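Local atomic coordinates of probable N-glycosylase/DNA lyase (PDB entry 3N0U), a protein that is a probable DNA glycosylase and lyase of the helix-hairpin-helix superfamily, with an all-helical fold. Residues R70-F79 / L87-G95. Numbering follows the deposited sequence. Where two conformers were deposited one is given.
Sequences RAQKEIGKGF and LAEKLREVG
Ile75 meets Leu91 and Lys90 where two helices pack within the helix-hairpin-helix glycosylase fold; Val94 and Ile75 bury the most surface of any residues here. The axes of segments 70-75 and 87-93 come within 10.2 Å, their directions 131° apart. The chain gets from one to the other through a type II' turn from Ile75 to Gly78, with Gly76 at positive phi, and the short helix 78-81.

Ile75 points at the second helix and divides its branches. With CG1 anti to the carbonyl carbon (chi1 -67°), CD1 extends to Leu91 CD2, a tight 3.5 Å, the two side chains crossing nearly at right angles; CG1 runs alongside the aliphatic part of Lys90, 3.9 Å from its CB. The other branch, CG2, sits over the centre of the Phe79 ring, 3.7 Å above its plane, and also meets Leu87 CD1. That same Leu87 methyl reaches Phe79 CD1 at 4.0 Å, while Leu91 CD2 comes near the ring's edge. Leu87 and Leu91 also touch helix 99-109, and Ala71 and Leu91 meet Leu59 of helix 47-59, so the contact joins these helices.

At the other end, Val94 precedes Gly95, the positive-phi residue of the Schellman motif that ends helix 84-93. In the conformer given, its CG2 packs on Ala71 CB at 3.8 Å. Within its own helix, Arg70, its chain extended, forms a salt bridge through NE with Glu74 OE2, reaching it from above the carboxylate plane. A water in the guanidinium plane accepts from Arg70 NH1 and donates to Val94 O at 2.9 Å.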
loop_
_atom_site.group_PDB
_atom_site.type_symbol
_atom_site.label_atom_id
_atom_site.label_comp_id
_atom_site.label_asym_id
_atom_site.label_seq_id
_atom_site.Cartn_x
_atom_site.Cartn_y
_atom_site.Cartn_z
ATOM N N ARG A 70 1.934 -6.334 -12.792
ATOM C CA ARG A 70 2.455 -7.261 -13.785
ATOM C C ARG A 70 3.087 -8.509 -13.129
ATOM O O ARG A 70 2.888 -9.630 -13.590
ATOM C CB ARG A 70 3.478 -6.558 -14.673
ATOM C CG ARG A 70 4.046 -7.462 -15.738
ATOM C CD ARG A 70 5.135 -6.778 -16.543
ATOM N NE ARG A 70 5.552 -7.633 -17.648
ATOM C CZ ARG A 70 6.697 -7.503 -18.309
ATOM N NH1 ARG A 70 7.566 -6.558 -17.968
ATOM N NH2 ARG A 70 6.972 -8.332 -19.309
ATOM N N ALA A 71 3.819 -8.313 -12.044
ATOM C CA ALA A 71 4.433 -9.436 -11.356
ATOM C C ALA A 71 3.354 -10.352 -10.795
ATOM O O ALA A 71 3.433 -11.557 -10.912
ATOM C CB ALA A 71 5.359 -8.960 -10.240
ATOM N N GLN A 72 2.345 -9.764 -10.173
ATOM C CA GLN A 72 1.262 -10.534 -9.588
ATOM C C GLN A 72 0.537 -11.353 -10.663
ATOM O O GLN A 72 0.234 -12.533 -10.458
ATOM C CB GLN A 72 0.303 -9.602 -8.852
ATOM C CG GLN A 72 -0.607 -10.262 -7.882
ATOM C CD GLN A 72 -1.312 -9.250 -6.999
ATOM O OE1 GLN A 72 -1.441 -8.084 -7.357
ATOM N NE2 GLN A 72 -1.766 -9.688 -5.843
ATOM N N LYS A 73 0.291 -10.740 -11.816
ATOM C CA LYS A 73 -0.381 -11.416 -12.917
ATOM C C LYS A 73 0.439 -12.608 -13.412
ATOM O O LYS A 73 -0.104 -13.692 -13.639
ATOM C CB LYS A 73 -0.624 -10.433 -14.071
ATOM C CG LYS A 73 -1.214 -11.048 -15.348
ATOM C CD LYS A 73 -1.194 -10.029 -16.490
ATOM C CE LYS A 73 0.246 -9.613 -16.863
ATOM N NZ LYS A 73 0.344 -8.378 -17.730
ATOM N N GLU A 74 1.749 -12.409 -13.558
ATOM C CA GLU A 74 2.626 -13.426 -14.142
ATOM C C GLU A 74 2.976 -14.555 -13.180
ATOM O O GLU A 74 3.105 -15.704 -13.587
ATOM C CB GLU A 74 3.900 -12.788 -14.701
ATOM C CG GLU A 74 3.613 -11.793 -15.823
ATOM C CD GLU A 74 4.803 -11.551 -16.739
ATOM O OE1 GLU A 74 5.813 -12.285 -16.607
ATOM O OE2 GLU A 74 4.725 -10.628 -17.595
ATOM N N ILE A 75 3.094 -14.247 -11.899
ATOM C CA ILE A 75 3.542 -15.242 -10.931
ATOM C C ILE A 75 2.362 -15.906 -10.214
ATOM O O ILE A 75 2.355 -17.113 -10.001
ATOM C CB ILE A 75 4.513 -14.594 -9.931
ATOM C CG1 ILE A 75 5.803 -14.208 -10.671
ATOM C CG2 ILE A 75 4.800 -15.524 -8.772
ATOM C CD1 ILE A 75 6.716 -13.269 -9.883
ATOM N N GLY A 76 1.372 -15.113 -9.834
ATOM C CA GLY A 76 0.176 -15.655 -9.210
ATOM C C GLY A 76 0.511 -16.441 -7.958
ATOM O O GLY A 76 1.264 -15.976 -7.106
ATOM N N LYS A 77 -0.016 -17.654 -7.858
ATOM C CA LYS A 77 0.191 -18.469 -6.665
ATOM C C LYS A 77 1.646 -18.950 -6.513
ATOM O O LYS A 77 2.001 -19.564 -5.508
ATOM C CB LYS A 77 -0.778 -19.658 -6.654
ATOM C CG LYS A 77 -2.237 -19.231 -6.420
ATOM C CD LYS A 77 -3.166 -20.439 -6.376
ATOM C CE LYS A 77 -4.573 -20.052 -5.948
ATOM N NZ LYS A 77 -4.605 -19.525 -4.558
ATOM N N GLY A 78 2.485 -18.651 -7.498
ATOM C CA GLY A 78 3.906 -18.928 -7.382
ATOM C C GLY A 78 4.500 -18.277 -6.136
ATOM O O GLY A 78 5.482 -18.755 -5.576
ATOM N N PHE A 79 3.924 -17.166 -5.691
ATOM C CA PHE A 79 4.416 -16.545 -4.463
ATOM C C PHE A 79 4.323 -17.510 -3.284
ATOM O O PHE A 79 5.099 -17.415 -2.345
ATOM C CB PHE A 79 3.628 -15.291 -4.107
ATOM C CG PHE A 79 3.832 -14.144 -5.059
ATOM C CD1 PHE A 79 5.108 -13.728 -5.408
ATOM C CD2 PHE A 79 2.745 -13.507 -5.623
ATOM C CE1 PHE A 79 5.301 -12.662 -6.276
ATOM C CE2 PHE A 79 2.918 -12.460 -6.491
ATOM C CZ PHE A 79 4.212 -12.034 -6.827
ATOM N N LEU A 87 11.477 -18.425 -7.949
ATOM C CA LEU A 87 10.772 -17.175 -7.706
ATOM C C LEU A 87 11.652 -15.988 -8.081
ATOM O O LEU A 87 11.202 -15.051 -8.729
ATOM C CB LEU A 87 10.345 -17.088 -6.244
ATOM C CG LEU A 87 9.597 -15.810 -5.855
ATOM C CD1 LEU A 87 8.387 -15.625 -6.765
ATOM C CD2 LEU A 87 9.199 -15.866 -4.395
ATOM N N ALA A 88 12.920 -16.022 -7.691
ATOM C CA ALA A 88 13.824 -14.929 -8.053
ATOM C C ALA A 88 13.925 -14.808 -9.569
ATOM O O ALA A 88 13.980 -13.696 -10.117
ATOM C CB ALA A 88 15.195 -15.138 -7.441
ATOM N N GLU A 89 13.963 -15.944 -10.264
ATOM C CA GLU A 89 14.072 -15.887 -11.717
ATOM C C GLU A 89 12.828 -15.236 -12.331
ATOM O O GLU A 89 12.934 -14.430 -13.258
ATOM C CB GLU A 89 14.315 -17.272 -12.308
ATOM C CG GLU A 89 14.360 -17.285 -13.830
ATOM C CD GLU A 89 15.420 -16.350 -14.410
ATOM O OE1 GLU A 89 16.486 -16.172 -13.785
ATOM O OE2 GLU A 89 15.182 -15.797 -15.508
ATOM N N LYS A 90 11.639 -15.570 -11.829
ATOM C CA LYS A 90 10.428 -14.959 -12.368
ATOM C C LYS A 90 10.372 -13.461 -12.046
ATOM O O LYS A 90 9.909 -12.668 -12.863
ATOM C CB LYS A 90 9.172 -15.652 -11.854
ATOM C CG LYS A 90 8.983 -17.075 -12.394
ATOM C CD LYS A 90 7.546 -17.512 -12.278
ATOM C CE LYS A 90 7.282 -18.832 -13.025
ATOM N NZ LYS A 90 5.827 -18.958 -13.290
ATOM N N LEU A 91 10.879 -13.064 -10.888
ATOM C CA LEU A 91 10.913 -11.642 -10.568
ATOM C C LEU A 91 11.905 -10.917 -11.467
ATOM O O LEU A 91 11.669 -9.785 -11.861
ATOM C CB LEU A 91 11.243 -11.399 -9.104
ATOM C CG LEU A 91 10.170 -11.870 -8.139
ATOM C CD1 LEU A 91 10.700 -11.717 -6.732
ATOM C CD2 LEU A 91 8.906 -11.061 -8.319
ATOM N N ARG A 92 13.005 -11.576 -11.810
ATOM C CA ARG A 92 13.988 -10.980 -12.712
ATOM C C ARG A 92 13.349 -10.791 -14.092
ATOM O O ARG A 92 13.495 -9.727 -14.715
ATOM C CB ARG A 92 15.250 -11.857 -12.782
ATOM C CG ARG A 92 16.363 -11.296 -13.613
ATOM C CD ARG A 92 17.629 -12.192 -13.513
ATOM N NE ARG A 92 18.209 -12.208 -12.159
ATOM C CZ ARG A 92 18.034 -13.175 -11.249
ATOM N NH1 ARG A 92 17.298 -14.251 -11.518
ATOM N NH2 ARG A 92 18.606 -13.064 -10.052
ATOM N N GLU A 93 12.615 -11.816 -14.544
ATOM C CA GLU A 93 11.940 -11.792 -15.840
ATOM C C GLU A 93 10.903 -10.667 -15.992
ATOM O O GLU A 93 10.745 -10.126 -17.087
ATOM C CB GLU A 93 11.266 -13.155 -16.107
ATOM C CG GLU A 93 12.242 -14.311 -16.339
ATOM C CD GLU A 93 11.564 -15.684 -16.421
ATOM O OE1 GLU A 93 10.320 -15.776 -16.256
ATOM O OE2 GLU A 93 12.287 -16.681 -16.652
ATOM N N VAL A 94 10.203 -10.325 -14.911
ATOM C CA VAL A 94 9.185 -9.268 -14.972
ATOM C C VAL A 94 9.777 -7.898 -14.667
ATOM O O VAL A 94 9.058 -6.904 -14.592
ATOM C CB VAL A 94 7.966 -9.529 -14.047
ATOM C CG1 VAL A 94 7.325 -10.853 -14.387
ATOM C CG2 VAL A 94 8.353 -9.480 -12.576
ATOM N N GLY A 95 11.087 -7.846 -14.485
ATOM C CA GLY A 95 11.789 -6.574 -14.421
ATOM C C GLY A 95 12.088 -6.002 -13.048
ATOM O O GLY A 95 12.530 -4.861 -12.946
HETATM O O HOH W 1 7.658 -4.487 -15.517
#